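Long-range contacts in glycosyltransferase (Streptomyces halstedii, PDB 3WAD), which belongs to the glycosyltransferases of the GT-B fold, in which two Rossmann-like domains face each other across a cleft: residues P236-E241 / R300-V305; V51-D56 / A113-H118; F152-W157 / W212-S217; L77-T82 / A97-I102. One frame throughout, in Å; residues are numbered along the deposited sequence.

In the fold
Contact 2 is buried, contact 3 partly buried, and contacts 1 and 4 lie at the surface. Contacts 2 to 4 belong to the half built on the first parallel sheet. Contact 1 lies at edge strand 299-302 of the second sheet, about 39 Å, centre to centre, from contacts 2 and 4. Contact 4 is nested in the loop contact 2 closes. Contacts 3 and 4 touch, since Trp157 packs on Leu79 and Tyr99. Contact 1 rests on a cation-pi stack, contact 2 on a hydrogen bond to a carboxylate beside apolar packing. Contact 3 joins a helix start to a loop through an aromatic ring and water. Contact 4 combines one hydrogen bond from a side-chain amide with CH-pi packing.

Contact 1: P236-E241 / R300-V305; sequences PDWLRE and RAVDFV
The helical turn 237-240 lies beside strand 299-302 and the loop after it, and its closest CA pair, Trp238 CA and Arg300 CA, is 9.9 Å apart. Trp238 and Arg300 reach toward each other tip to tip. CG of Trp238 takes the crowded position between the backbone N and the carbonyl carbon (chi1 65°). The Arg300 chain starts anti to its backbone N and bends at chi3 (-44°). This lays the guanidinium flat on the indole, with the planes 3° apart. Arg300 CD lies 3.7 Å from the centroid of the five-membered ring of Trp238, a CH-pi contact. Arg300 CZ is 4.0 Å from the same Trp238 centroid, a cation-pi contact. Pro236 CG and Leu239 CG lie toward the rim of the opposite face, so the indole is clamped from both sides. Trp238 CZ2 meets Val302 CG2 and Val305 CG2, each at 4.1 Å. Leu239 CD1 crosses to Val305 CG2 at 4.0 Å. Trp238 also packs on Val281 of strand 279-283. Arg240 NH2 is hydrogen-bonded to Pro52 O of the second subunit. The cation-pi stack seats a helical turn against side chains of edge strand 299-302 and its neighbour, in the second Rossmann-like sheet of the GT-B fold.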
loop_
_atom_site.group_PDB
_atom_site.type_symbol
_atom_site.label_atom_id
_atom_site.label_comp_id
_atom_site.label_asym_id
_atom_site.label_seq_id
_atom_site.Cartn_x
_atom_site.Cartn_y
_atom_site.Cartn_z
ATOM N N PRO B 236 18.040 5.398 -5.668
ATOM C CA PRO B 236 19.300 5.178 -6.401
ATOM C C PRO B 236 20.522 5.513 -5.541
ATOM O O PRO B 236 20.416 6.250 -4.541
ATOM C CB PRO B 236 19.184 6.109 -7.613
ATOM C CG PRO B 236 18.391 7.267 -7.103
ATOM C CD PRO B 236 17.385 6.649 -6.092
ATOM N N ASP B 237 21.666 4.955 -5.918
ATOM C CA ASP B 237 22.876 5.118 -5.139
ATOM C C ASP B 237 23.186 6.588 -4.948
ATOM O O ASP B 237 23.547 7.042 -3.876
ATOM C CB ASP B 237 24.042 4.472 -5.879
ATOM C CG ASP B 237 24.243 3.011 -5.509
ATOM O OD1 ASP B 237 24.949 2.273 -6.239
ATOM O OD2 ASP B 237 23.712 2.587 -4.472
ATOM N N TRP B 238 23.031 7.349 -6.005
ATOM C CA TRP B 238 23.492 8.713 -5.984
ATOM C C TRP B 238 22.680 9.585 -4.997
ATOM O O TRP B 238 23.244 10.498 -4.377
ATOM C CB TRP B 238 23.524 9.248 -7.419
ATOM C CG TRP B 238 22.207 9.339 -8.014
ATOM C CD1 TRP B 238 21.622 8.464 -8.904
ATOM C CD2 TRP B 238 21.246 10.370 -7.760
ATOM N NE1 TRP B 238 20.356 8.911 -9.223
ATOM C CE2 TRP B 238 20.104 10.073 -8.531
ATOM C CE3 TRP B 238 21.251 11.529 -6.955
ATOM C CZ2 TRP B 238 18.979 10.887 -8.529
ATOM C CZ3 TRP B 238 20.139 12.334 -6.949
ATOM C CH2 TRP B 238 19.010 12.006 -7.740
ATOM N N LEU B 239 21.381 9.281 -4.820
ATOM C CA LEU B 239 20.564 9.881 -3.740
ATOM C C LEU B 239 21.006 9.486 -2.333
ATOM O O LEU B 239 20.633 10.122 -1.347
ATOM C CB LEU B 239 19.079 9.548 -3.888
ATOM C CG LEU B 239 18.176 10.624 -4.480
ATOM C CD1 LEU B 239 16.762 10.171 -4.550
ATOM C CD2 LEU B 239 18.284 11.880 -3.665
ATOM N N ARG B 240 21.786 8.430 -2.214
ATOM C CA ARG B 240 22.058 7.899 -0.888
ATOM C C ARG B 240 23.199 8.658 -0.239
ATOM O O ARG B 240 23.344 8.650 0.989
ATOM C CB ARG B 240 22.294 6.379 -0.933
ATOM C CG ARG B 240 20.981 5.588 -0.787
ATOM C CD ARG B 240 20.811 4.446 -1.831
ATOM N NE ARG B 240 21.313 3.100 -1.481
ATOM C CZ ARG B 240 22.073 2.764 -0.428
ATOM N NH1 ARG B 240 22.500 3.661 0.461
ATOM N NH2 ARG B 240 22.405 1.487 -0.253
ATOM N N GLU B 241 23.966 9.360 -1.070
ATOM C CA GLU B 241 25.165 10.071 -0.646
ATOM C C GLU B 241 24.857 11.458 -0.079
ATOM O O GLU B 241 24.128 12.246 -0.692
ATOM C CB GLU B 241 26.135 10.213 -1.831
ATOM C CG GLU B 241 26.296 8.939 -2.704
ATOM C CD GLU B 241 27.215 9.139 -3.929
ATOM O OE1 GLU B 241 27.766 10.252 -4.102
ATOM O OE2 GLU B 241 27.401 8.181 -4.721
ATOM N N ARG B 300 22.360 16.368 -13.463
ATOM C CA ARG B 300 22.126 14.915 -13.627
ATOM C C ARG B 300 20.810 14.625 -14.301
ATOM O O ARG B 300 19.737 15.025 -13.812
ATOM C CB ARG B 300 22.161 14.190 -12.274
ATOM C CG ARG B 300 21.782 12.697 -12.379
ATOM C CD ARG B 300 21.708 12.059 -10.988
ATOM N NE ARG B 300 22.835 12.445 -10.131
ATOM C CZ ARG B 300 23.966 11.719 -10.000
ATOM N NH1 ARG B 300 24.128 10.559 -10.642
ATOM N NH2 ARG B 300 24.948 12.146 -9.218
ATOM N N ALA B 301 20.848 13.927 -15.405
ATOM C CA ALA B 301 19.599 13.614 -16.117
ATOM C C ALA B 301 19.155 12.206 -15.708
ATOM O O ALA B 301 19.970 11.318 -15.578
ATOM C CB ALA B 301 19.768 13.705 -17.594
ATOM N N VAL B 302 17.865 12.012 -15.475
ATOM C CA VAL B 302 17.380 10.803 -14.814
ATOM C C VAL B 302 16.000 10.600 -15.451
ATOM O O VAL B 302 15.312 11.571 -15.706
ATOM C CB VAL B 302 17.368 11.142 -13.334
ATOM C CG1 VAL B 302 16.007 11.069 -12.787
ATOM C CG2 VAL B 302 18.463 10.410 -12.599
ATOM N N ASP B 303 15.601 9.398 -15.832
ATOM C CA ASP B 303 14.283 9.306 -16.488
ATOM C C ASP B 303 13.151 9.465 -15.458
ATOM O O ASP B 303 12.065 9.864 -15.816
ATOM C CB ASP B 303 14.106 8.000 -17.245
ATOM C CG ASP B 303 14.156 6.800 -16.324
ATOM O OD1 ASP B 303 15.093 6.728 -15.482
ATOM O OD2 ASP B 303 13.282 5.904 -16.438
ATOM N N PHE B 304 13.426 9.152 -14.193
ATOM C CA PHE B 304 12.430 9.301 -13.110
ATOM C C PHE B 304 13.143 9.430 -11.796
ATOM O O PHE B 304 14.182 8.804 -11.613
ATOM C CB PHE B 304 11.406 8.140 -13.035
ATOM C CG PHE B 304 10.535 8.163 -11.751
ATOM C CD1 PHE B 304 9.378 8.974 -11.669
ATOM C CD2 PHE B 304 10.890 7.373 -10.615
ATOM C CE1 PHE B 304 8.583 8.977 -10.470
ATOM C CE2 PHE B 304 10.108 7.378 -9.406
ATOM C CZ PHE B 304 8.954 8.184 -9.345
ATOM N N VAL B 305 12.612 10.263 -10.887
ATOM C CA VAL B 305 13.121 10.279 -9.504
ATOM C C VAL B 305 11.992 10.345 -8.469
ATOM O O VAL B 305 11.055 11.115 -8.650
ATOM C CB VAL B 305 14.101 11.433 -9.283
ATOM C CG1 VAL B 305 13.345 12.793 -9.342
ATOM C CG2 VAL B 305 14.883 11.213 -7.963
#

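Contact 2: V51-D56 / A113-H118; sequences VPVGND and ADLVAH
Asp114 leaves helix 109-122 toward the loop that follows strand 49-52. Asp114 CB meets Val53 CG1 at 3.7 Å, and the two side chains slide past each other in opposite directions. CG stands beside its own backbone N, anti to the carbonyl carbon. Asp114 CG lies 3.6 Å from Gly54 N. At the tip, Asp114 OD2 accepts a hydrogen bond from Gly54 N at 2.9 Å. The bond is fairly straight, 161° at the hydrogen, but the donor comes from above the carboxylate plane, 52° out of it. One turn along the helix, His118 reaches Val51 tip to tip. Val51 CG1 sits over the centre of the imidazole, 3.8 Å from the His118 ring centroid and 5° off its normal. This is a CH-pi contact. Val53 CG1 also lies 4.0 Å from Leu115 N. Beyond the two segments, His118 NE2 is hydrogen-bonded to His32 ND1. Arg240 of the second subunit packs on Asp114 and His118. The carboxylate is therefore tied to a backbone N-H, and the nearby arginine may favour its charged form. The His118 ring is buried, has an apolar group on one face and has no partner at ND1, which would favour a neutral imidazole.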
loop_
_atom_site.group_PDB
_atom_site.type_symbol
_atom_site.label_atom_id
_atom_site.label_comp_id
_atom_site.label_asym_id
_atom_site.label_seq_id
_atom_site.Cartn_x
_atom_site.Cartn_y
_atom_site.Cartn_z
ATOM N N VAL B 51 -10.550 -4.638 -8.634
ATOM C CA VAL B 51 -11.772 -5.251 -9.098
ATOM C C VAL B 51 -12.031 -4.703 -10.505
ATOM O O VAL B 51 -12.487 -3.586 -10.645
ATOM C CB VAL B 51 -12.950 -4.913 -8.092
ATOM C CG1 VAL B 51 -14.269 -5.566 -8.491
ATOM C CG2 VAL B 51 -12.543 -5.297 -6.687
ATOM N N PRO B 52 -11.666 -5.464 -11.544
ATOM C CA PRO B 52 -11.773 -4.959 -12.918
ATOM C C PRO B 52 -13.238 -4.796 -13.320
ATOM O O PRO B 52 -14.066 -5.685 -13.030
ATOM C CB PRO B 52 -11.133 -6.053 -13.783
ATOM C CG PRO B 52 -10.355 -6.963 -12.788
ATOM C CD PRO B 52 -10.967 -6.766 -11.422
ATOM N N VAL B 53 -13.560 -3.685 -13.997
ATOM C CA VAL B 53 -14.947 -3.385 -14.417
ATOM C C VAL B 53 -14.925 -2.801 -15.816
ATOM O O VAL B 53 -14.059 -1.995 -16.152
ATOM C CB VAL B 53 -15.647 -2.432 -13.365
ATOM C CG1 VAL B 53 -16.045 -3.172 -12.155
ATOM C CG2 VAL B 53 -14.769 -1.209 -12.905
ATOM N N GLY B 54 -15.867 -3.179 -16.669
ATOM C CA GLY B 54 -15.878 -2.659 -18.035
ATOM C C GLY B 54 -14.723 -3.164 -18.886
ATOM O O GLY B 54 -14.059 -4.136 -18.512
ATOM N N ASN B 55 -14.496 -2.519 -20.029
ATOM C CA ASN B 55 -13.474 -2.931 -21.024
ATOM C C ASN B 55 -12.331 -1.975 -20.888
ATOM O O ASN B 55 -12.541 -0.918 -20.274
ATOM C CB ASN B 55 -14.014 -2.891 -22.457
ATOM C CG ASN B 55 -15.288 -3.788 -22.650
ATOM O OD1 ASN B 55 -16.349 -3.311 -23.082
ATOM N ND2 ASN B 55 -15.168 -5.069 -22.340
ATOM N N ASP B 56 -11.145 -2.347 -21.390
ATOM C CA ASP B 56 -9.981 -1.455 -21.335
ATOM C C ASP B 56 -10.438 -0.067 -21.788
ATOM O O ASP B 56 -11.152 0.063 -22.808
ATOM C CB ASP B 56 -8.854 -1.907 -22.299
ATOM C CG ASP B 56 -8.030 -3.153 -21.772
ATOM O OD1 ASP B 56 -8.281 -3.737 -20.673
ATOM O OD2 ASP B 56 -7.092 -3.553 -22.483
ATOM N N ALA B 113 -22.438 -0.753 -15.568
ATOM C CA ALA B 113 -23.206 -1.984 -15.238
ATOM C C ALA B 113 -22.349 -2.974 -14.367
ATOM O O ALA B 113 -22.779 -3.460 -13.228
ATOM C CB ALA B 113 -23.750 -2.578 -16.531
ATOM N N ASP B 114 -21.090 -3.178 -14.780
ATOM C CA ASP B 114 -20.181 -3.994 -13.939
ATOM C C ASP B 114 -20.029 -3.427 -12.594
ATOM O O ASP B 114 -20.001 -4.183 -11.626
ATOM C CB ASP B 114 -18.755 -4.184 -14.513
ATOM C CG ASP B 114 -18.737 -5.058 -15.735
ATOM O OD1 ASP B 114 -19.846 -5.322 -16.277
ATOM O OD2 ASP B 114 -17.620 -5.454 -16.186
ATOM N N LEU B 115 -19.843 -2.110 -12.460
ATOM C CA LEU B 115 -19.710 -1.588 -11.067
ATOM C C LEU B 115 -21.030 -1.714 -10.219
ATOM O O LEU B 115 -20.963 -1.955 -9.014
ATOM C CB LEU B 115 -19.173 -0.131 -11.002
ATOM C CG LEU B 115 -18.787 0.433 -9.628
ATOM C CD1 LEU B 115 -17.490 -0.228 -9.091
ATOM C CD2 LEU B 115 -18.536 1.953 -9.719
ATOM N N VAL B 116 -22.180 -1.427 -10.836
ATOM C CA VAL B 116 -23.492 -1.652 -10.132
ATOM C C VAL B 116 -23.658 -3.130 -9.654
ATOM O O VAL B 116 -23.878 -3.393 -8.460
ATOM C CB VAL B 116 -24.659 -1.238 -10.984
ATOM C CG1 VAL B 116 -25.990 -1.468 -10.191
ATOM C CG2 VAL B 116 -24.543 0.285 -11.372
ATOM N N ALA B 117 -23.458 -4.067 -10.587
ATOM C CA ALA B 117 -23.467 -5.503 -10.259
ATOM C C ALA B 117 -22.603 -5.837 -9.080
ATOM O O ALA B 117 -23.076 -6.545 -8.198
ATOM C CB ALA B 117 -23.105 -6.377 -11.452
ATOM N N HIS B 118 -21.343 -5.338 -9.030
ATOM C CA HIS B 118 -20.452 -5.515 -7.860
ATOM C C HIS B 118 -20.967 -4.862 -6.589
ATOM O O HIS B 118 -20.790 -5.384 -5.440
ATOM C CB HIS B 118 -19.026 -4.979 -8.148
ATOM C CG HIS B 118 -18.040 -5.289 -7.056
ATOM N ND1 HIS B 118 -17.645 -6.576 -6.780
ATOM C CD2 HIS B 118 -17.365 -4.496 -6.186
ATOM C CE1 HIS B 118 -16.794 -6.571 -5.767
ATOM N NE2 HIS B 118 -16.606 -5.318 -5.380
#

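Contact 3: F152-W157 / W212-S217; sequences FGLDQW and WMSFPS
Asp155 is the centre of an inverse gamma turn directly at the N-cap of helix 156-168. Phi is -89° and psi is 69°, and Gln156 N makes a weak bond back to Leu154 O. The turn presents Leu154, the Asp155 carbonyl and Gln156 to the Phe215 ring. Leu154 CD1 lies over one face of that ring, 3.9 Å from the Phe215 centroid, in a CH-pi contact. The two side chains cross at about a right angle, and Leu154 CD1 is 3.5 Å from Phe215 CZ. Asp155 O comes to the ring edge, 3.7 Å from Phe215 CD2. Gln156 bends at chi2, which brings Gln156 OE1 within 3.3 Å of Phe215 CE2. Its amide plane is turned 45° from the ring. Leu154 CG lies 4.0 Å from Met213 CE. The other branch, Leu154 CD2, lies 3.5 Å from Met213 O. That carbonyl oxygen is buried and has no partner in the model. A water accepts from Asp155 N at 2.7 Å and, weakly, from Phe215 N at 3.3 Å, so it links the two backbones. Asp155 OD1 caps Gly158 N and also pairs with Arg149, while Gln156 OE1 is held by Arg159, whose guanidinium makes a cation-pi contact with Phe215. Segment 152-157 runs from just after strand 147-150 into helix 156-168. Segment 212-217 lies in the loop between strands 204-206 and 221-222. Both also meet the second half of the chain, where Trp344 and Asp345 bond the 154-156 turn and helix 346-355 packs on Leu154 and Met213.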
loop_
_atom_site.group_PDB
_atom_site.type_symbol
_atom_site.label_atom_id
_atom_site.label_comp_id
_atom_site.label_asym_id
_atom_site.label_seq_id
_atom_site.Cartn_x
_atom_site.Cartn_y
_atom_site.Cartn_z
ATOM N N PHE B 152 -9.107 15.737 -7.034
ATOM C CA PHE B 152 -7.729 15.386 -7.420
ATOM C C PHE B 152 -6.973 16.714 -7.715
ATOM O O PHE B 152 -5.803 16.725 -8.141
ATOM C CB PHE B 152 -7.804 14.414 -8.651
ATOM C CG PHE B 152 -8.477 15.031 -9.833
ATOM C CD1 PHE B 152 -7.748 15.926 -10.659
ATOM C CD2 PHE B 152 -9.814 14.798 -10.084
ATOM C CE1 PHE B 152 -8.407 16.564 -11.722
ATOM C CE2 PHE B 152 -10.447 15.404 -11.069
ATOM C CZ PHE B 152 -9.752 16.301 -11.916
ATOM N N GLY B 153 -7.628 17.844 -7.441
ATOM C CA GLY B 153 -6.995 19.199 -7.487
ATOM C C GLY B 153 -8.127 20.087 -6.994
ATOM O O GLY B 153 -8.999 19.636 -6.239
ATOM N N LEU B 154 -8.188 21.323 -7.466
ATOM C CA LEU B 154 -9.367 22.145 -7.219
ATOM C C LEU B 154 -10.678 21.672 -7.850
ATOM O O LEU B 154 -10.710 20.918 -8.826
ATOM C CB LEU B 154 -9.080 23.606 -7.633
ATOM C CG LEU B 154 -7.804 24.323 -7.163
ATOM C CD1 LEU B 154 -7.863 25.833 -7.622
ATOM C CD2 LEU B 154 -7.490 24.251 -5.677
ATOM N N ASP B 155 -11.785 22.086 -7.258
ATOM C CA ASP B 155 -13.089 21.615 -7.689
ATOM C C ASP B 155 -13.678 22.505 -8.803
ATOM O O ASP B 155 -14.656 23.218 -8.570
ATOM C CB ASP B 155 -14.029 21.530 -6.482
ATOM C CG ASP B 155 -15.303 20.787 -6.790
ATOM O OD1 ASP B 155 -15.489 20.133 -7.880
ATOM O OD2 ASP B 155 -16.149 20.837 -5.886
ATOM N N GLN B 156 -13.067 22.460 -10.001
ATOM C CA GLN B 156 -13.548 23.225 -11.137
ATOM C C GLN B 156 -14.997 22.892 -11.398
ATOM O O GLN B 156 -15.812 23.757 -11.759
ATOM C CB GLN B 156 -12.737 22.870 -12.399
ATOM C CG GLN B 156 -11.270 23.254 -12.367
ATOM C CD GLN B 156 -10.984 24.768 -12.337
ATOM O OE1 GLN B 156 -11.873 25.597 -12.104
ATOM N NE2 GLN B 156 -9.696 25.126 -12.623
ATOM N N TRP B 157 -15.333 21.599 -11.278
ATOM C CA TRP B 157 -16.654 21.155 -11.691
ATOM C C TRP B 157 -17.668 21.688 -10.700
ATOM O O TRP B 157 -18.738 22.131 -11.119
ATOM C CB TRP B 157 -16.690 19.615 -11.676
ATOM C CG TRP B 157 -17.894 18.923 -12.297
ATOM C CD1 TRP B 157 -18.890 18.240 -11.630
ATOM C CD2 TRP B 157 -18.167 18.754 -13.708
ATOM N NE1 TRP B 157 -19.771 17.683 -12.543
ATOM C CE2 TRP B 157 -19.356 17.985 -13.816
ATOM C CE3 TRP B 157 -17.580 19.260 -14.873
ATOM C CZ2 TRP B 157 -19.919 17.623 -15.058
ATOM C CZ3 TRP B 157 -18.121 18.893 -16.134
ATOM C CH2 TRP B 157 -19.298 18.075 -16.207
ATOM N N TRP B 212 -6.788 26.917 2.056
ATOM C CA TRP B 212 -6.378 28.333 1.684
ATOM C C TRP B 212 -6.286 28.583 0.175
ATOM O O TRP B 212 -6.287 29.703 -0.218
ATOM C CB TRP B 212 -5.079 28.759 2.353
ATOM C CG TRP B 212 -3.838 28.000 1.912
ATOM C CD1 TRP B 212 -3.281 26.918 2.548
ATOM C CD2 TRP B 212 -2.984 28.303 0.819
ATOM N NE1 TRP B 212 -2.148 26.515 1.889
ATOM C CE2 TRP B 212 -1.940 27.335 0.821
ATOM C CE3 TRP B 212 -3.007 29.287 -0.212
ATOM C CZ2 TRP B 212 -0.916 27.306 -0.164
ATOM C CZ3 TRP B 212 -2.000 29.258 -1.177
ATOM C CH2 TRP B 212 -0.942 28.284 -1.123
ATOM N N MET B 213 -6.184 27.550 -0.653
ATOM C CA MET B 213 -6.076 27.780 -2.080
ATOM C C MET B 213 -7.309 27.260 -2.807
ATOM O O MET B 213 -7.379 27.354 -4.021
ATOM C CB MET B 213 -4.790 27.164 -2.700
ATOM C CG MET B 213 -4.659 25.653 -2.449
ATOM S SD MET B 213 -3.431 24.795 -3.532
ATOM C CE MET B 213 -4.488 24.509 -4.866
ATOM N N SER B 214 -8.286 26.713 -2.080
ATOM C CA SER B 214 -9.467 26.149 -2.737
ATOM C C SER B 214 -10.492 27.213 -3.144
ATOM O O SER B 214 -10.482 28.312 -2.575
ATOM C CB SER B 214 -10.137 25.134 -1.857
ATOM O OG SER B 214 -9.231 24.041 -1.623
ATOM N N PHE B 215 -11.355 26.891 -4.120
ATOM C CA PHE B 215 -12.507 27.749 -4.424
ATOM C C PHE B 215 -13.512 27.763 -3.261
ATOM O O PHE B 215 -13.612 26.759 -2.564
ATOM C CB PHE B 215 -13.236 27.277 -5.676
ATOM C CG PHE B 215 -12.367 27.193 -6.869
ATOM C CD1 PHE B 215 -11.486 28.238 -7.177
ATOM C CD2 PHE B 215 -12.437 26.056 -7.713
ATOM C CE1 PHE B 215 -10.670 28.153 -8.321
ATOM C CE2 PHE B 215 -11.647 25.939 -8.870
ATOM C CZ PHE B 215 -10.746 26.993 -9.205
ATOM N N PRO B 216 -14.238 28.908 -3.045
ATOM C CA PRO B 216 -15.448 28.866 -2.176
ATOM C C PRO B 216 -16.453 27.876 -2.749
ATOM O O PRO B 216 -16.566 27.728 -3.970
ATOM C CB PRO B 216 -16.013 30.313 -2.228
ATOM C CG PRO B 216 -15.371 30.973 -3.426
ATOM C CD PRO B 216 -13.988 30.268 -3.589
ATOM N N SER B 217 -17.111 27.134 -1.881
ATOM C CA SER B 217 -18.097 26.162 -2.319
ATOM C C SER B 217 -19.424 26.442 -1.575
ATOM O O SER B 217 -19.423 26.855 -0.462
ATOM C CB SER B 217 -17.596 24.737 -2.025
ATOM O OG SER B 217 -18.519 23.752 -2.484
HETATM O O HOH W 1 -11.646 23.731 -5.087
#

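Contact 4: L77-T82 / A97-I102; sequences LTLNET and AQYSQI
This is a surface contact between the loop 77-82 and helix 89-106, made of one side-chain hydrogen bond and aliphatic packing on an aromatic ring. Gln98 supplies the bond. Its chain starts anti to its backbone N (chi1 179°) and stays extended beyond CG, so the amide reaches across to the loop. NE2 of Gln98 donates to Leu77 O at 3.2 Å. The bond is bent, 139° at the hydrogen, although the donor lies in the carbonyl plane on a lone pair. The other amide atom, Gln98 OE1, lies 3.9 Å from Leu77 CD1, and the two side chains cross obliquely. Leu77 O is also 3.7 Å from Tyr99 CE1. Loop and helix both belong to the long crossover of the first Rossmann-like sheet. It leads from the end strand 49-52 to strand 126-130, on the far side of strand 2-6. Further along the loop, Leu79 CD2 stands over the centre of the Tyr99 ring, 4.2 Å from the Tyr99 ring centroid and 3° off the ring normal, a CH-pi contact. The same methyl packs on Trp157 of helix 156-168, so this methyl touches two aromatic side chains. The loop is braced from within by Thr78 OG1, which donates to Asn80 OD1 at 3.0 Å. A further tie to the helix is the hydrogen bond between Thr78 O and Tyr91 OH.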
loop_
_atom_site.group_PDB
_atom_site.type_symbol
_atom_site.label_atom_id
_atom_site.label_comp_id
_atom_site.label_asym_id
_atom_site.label_seq_id
_atom_site.Cartn_x
_atom_site.Cartn_y
_atom_site.Cartn_z
ATOM N N LEU B 77 -14.513 25.123 -25.132
ATOM C CA LEU B 77 -15.262 24.862 -23.903
ATOM C C LEU B 77 -14.374 24.235 -22.851
ATOM O O LEU B 77 -14.195 23.016 -22.837
ATOM C CB LEU B 77 -16.510 23.992 -24.161
ATOM C CG LEU B 77 -17.541 24.481 -25.185
ATOM C CD1 LEU B 77 -18.627 23.437 -25.395
ATOM C CD2 LEU B 77 -18.121 25.815 -24.826
ATOM N N THR B 78 -13.832 25.044 -21.956
ATOM C CA THR B 78 -13.013 24.486 -20.879
ATOM C C THR B 78 -13.554 24.689 -19.470
ATOM O O THR B 78 -14.356 25.601 -19.185
ATOM C CB THR B 78 -11.594 25.039 -20.887
ATOM O OG1 THR B 78 -11.652 26.432 -20.609
ATOM C CG2 THR B 78 -10.991 24.878 -22.258
ATOM N N LEU B 79 -13.008 23.859 -18.584
ATOM C CA LEU B 79 -13.452 23.771 -17.254
ATOM C C LEU B 79 -12.581 24.659 -16.377
ATOM O O LEU B 79 -12.936 24.967 -15.241
ATOM C CB LEU B 79 -13.391 22.298 -16.870
ATOM C CG LEU B 79 -14.356 21.670 -15.888
ATOM C CD1 LEU B 79 -15.756 22.317 -15.840
ATOM C CD2 LEU B 79 -14.411 20.157 -16.132
ATOM N N ASN B 80 -11.433 25.090 -16.868
ATOM C CA ASN B 80 -10.690 26.002 -16.070
ATOM C C ASN B 80 -11.035 27.507 -16.290
ATOM O O ASN B 80 -10.294 28.370 -15.837
ATOM C CB ASN B 80 -9.209 25.764 -16.253
ATOM C CG ASN B 80 -8.747 26.105 -17.660
ATOM O OD1 ASN B 80 -9.513 26.615 -18.489
ATOM N ND2 ASN B 80 -7.500 25.840 -17.930
ATOM N N GLU B 81 -12.118 27.814 -16.984
ATOM C CA GLU B 81 -12.422 29.205 -17.324
ATOM C C GLU B 81 -12.830 29.939 -16.009
ATOM O O GLU B 81 -13.800 29.526 -15.337
ATOM C CB GLU B 81 -13.600 29.235 -18.320
ATOM C CG GLU B 81 -14.071 30.647 -18.702
ATOM C CD GLU B 81 -12.909 31.456 -19.262
ATOM O OE1 GLU B 81 -12.436 31.123 -20.335
ATOM O OE2 GLU B 81 -12.434 32.386 -18.614
ATOM N N THR B 82 -12.168 31.048 -15.678
ATOM C CA THR B 82 -12.610 31.806 -14.495
ATOM C C THR B 82 -12.956 33.301 -14.783
ATOM O O THR B 82 -13.376 34.021 -13.858
ATOM C CB THR B 82 -11.624 31.765 -13.345
ATOM O OG1 THR B 82 -10.434 32.440 -13.732
ATOM C CG2 THR B 82 -11.265 30.321 -12.916
ATOM N N ALA B 97 -22.791 19.870 -21.341
ATOM C CA ALA B 97 -23.147 19.007 -22.473
ATOM C C ALA B 97 -21.936 18.276 -23.035
ATOM O O ALA B 97 -22.025 17.077 -23.282
ATOM C CB ALA B 97 -23.902 19.769 -23.536
ATOM N N GLN B 98 -20.812 18.972 -23.202
ATOM C CA GLN B 98 -19.622 18.336 -23.767
ATOM C C GLN B 98 -18.927 17.367 -22.812
ATOM O O GLN B 98 -18.610 16.263 -23.212
ATOM C CB GLN B 98 -18.599 19.385 -24.202
ATOM C CG GLN B 98 -17.292 18.792 -24.787
ATOM C CD GLN B 98 -16.254 19.925 -24.999
ATOM O OE1 GLN B 98 -16.192 20.497 -26.075
ATOM N NE2 GLN B 98 -15.502 20.275 -23.957
ATOM N N TYR B 99 -18.723 17.762 -21.565
ATOM C CA TYR B 99 -18.028 16.921 -20.656
ATOM C C TYR B 99 -18.866 15.749 -20.149
ATOM O O TYR B 99 -18.326 14.736 -19.729
ATOM C CB TYR B 99 -17.602 17.747 -19.482
ATOM C CG TYR B 99 -16.300 18.373 -19.772
ATOM C CD1 TYR B 99 -16.236 19.683 -20.183
ATOM C CD2 TYR B 99 -15.124 17.610 -19.705
ATOM C CE1 TYR B 99 -15.017 20.272 -20.470
ATOM C CE2 TYR B 99 -13.903 18.164 -19.996
ATOM C CZ TYR B 99 -13.864 19.497 -20.375
ATOM O OH TYR B 99 -12.672 20.065 -20.678
ATOM N N SER B 100 -20.181 15.919 -20.186
ATOM C CA SER B 100 -21.059 14.798 -19.937
ATOM C C SER B 100 -20.748 13.686 -20.974
ATOM O O SER B 100 -20.754 12.513 -20.629
ATOM C CB SER B 100 -22.529 15.226 -19.911
ATOM O OG SER B 100 -22.977 15.269 -21.266
ATOM N N GLN B 101 -20.414 14.033 -22.212
ATOM C CA GLN B 101 -20.076 13.002 -23.210
ATOM C C GLN B 101 -18.733 12.394 -22.981
ATOM O O GLN B 101 -18.576 11.188 -23.037
ATOM C CB GLN B 101 -20.189 13.542 -24.630
ATOM C CG GLN B 101 -21.638 13.740 -24.853
ATOM C CD GLN B 101 -21.957 14.338 -26.169
ATOM O OE1 GLN B 101 -21.129 14.996 -26.801
ATOM N NE2 GLN B 101 -23.211 14.144 -26.584
ATOM N N ILE B 102 -17.745 13.244 -22.747
ATOM C CA ILE B 102 -16.421 12.764 -22.432
ATOM C C ILE B 102 -16.397 11.844 -21.172
ATOM O O ILE B 102 -15.681 10.812 -21.117
ATOM C CB ILE B 102 -15.519 13.968 -22.196
ATOM C CG1 ILE B 102 -15.360 14.706 -23.520
ATOM C CG2 ILE B 102 -14.176 13.515 -21.577
ATOM C CD1 ILE B 102 -14.820 16.168 -23.403
#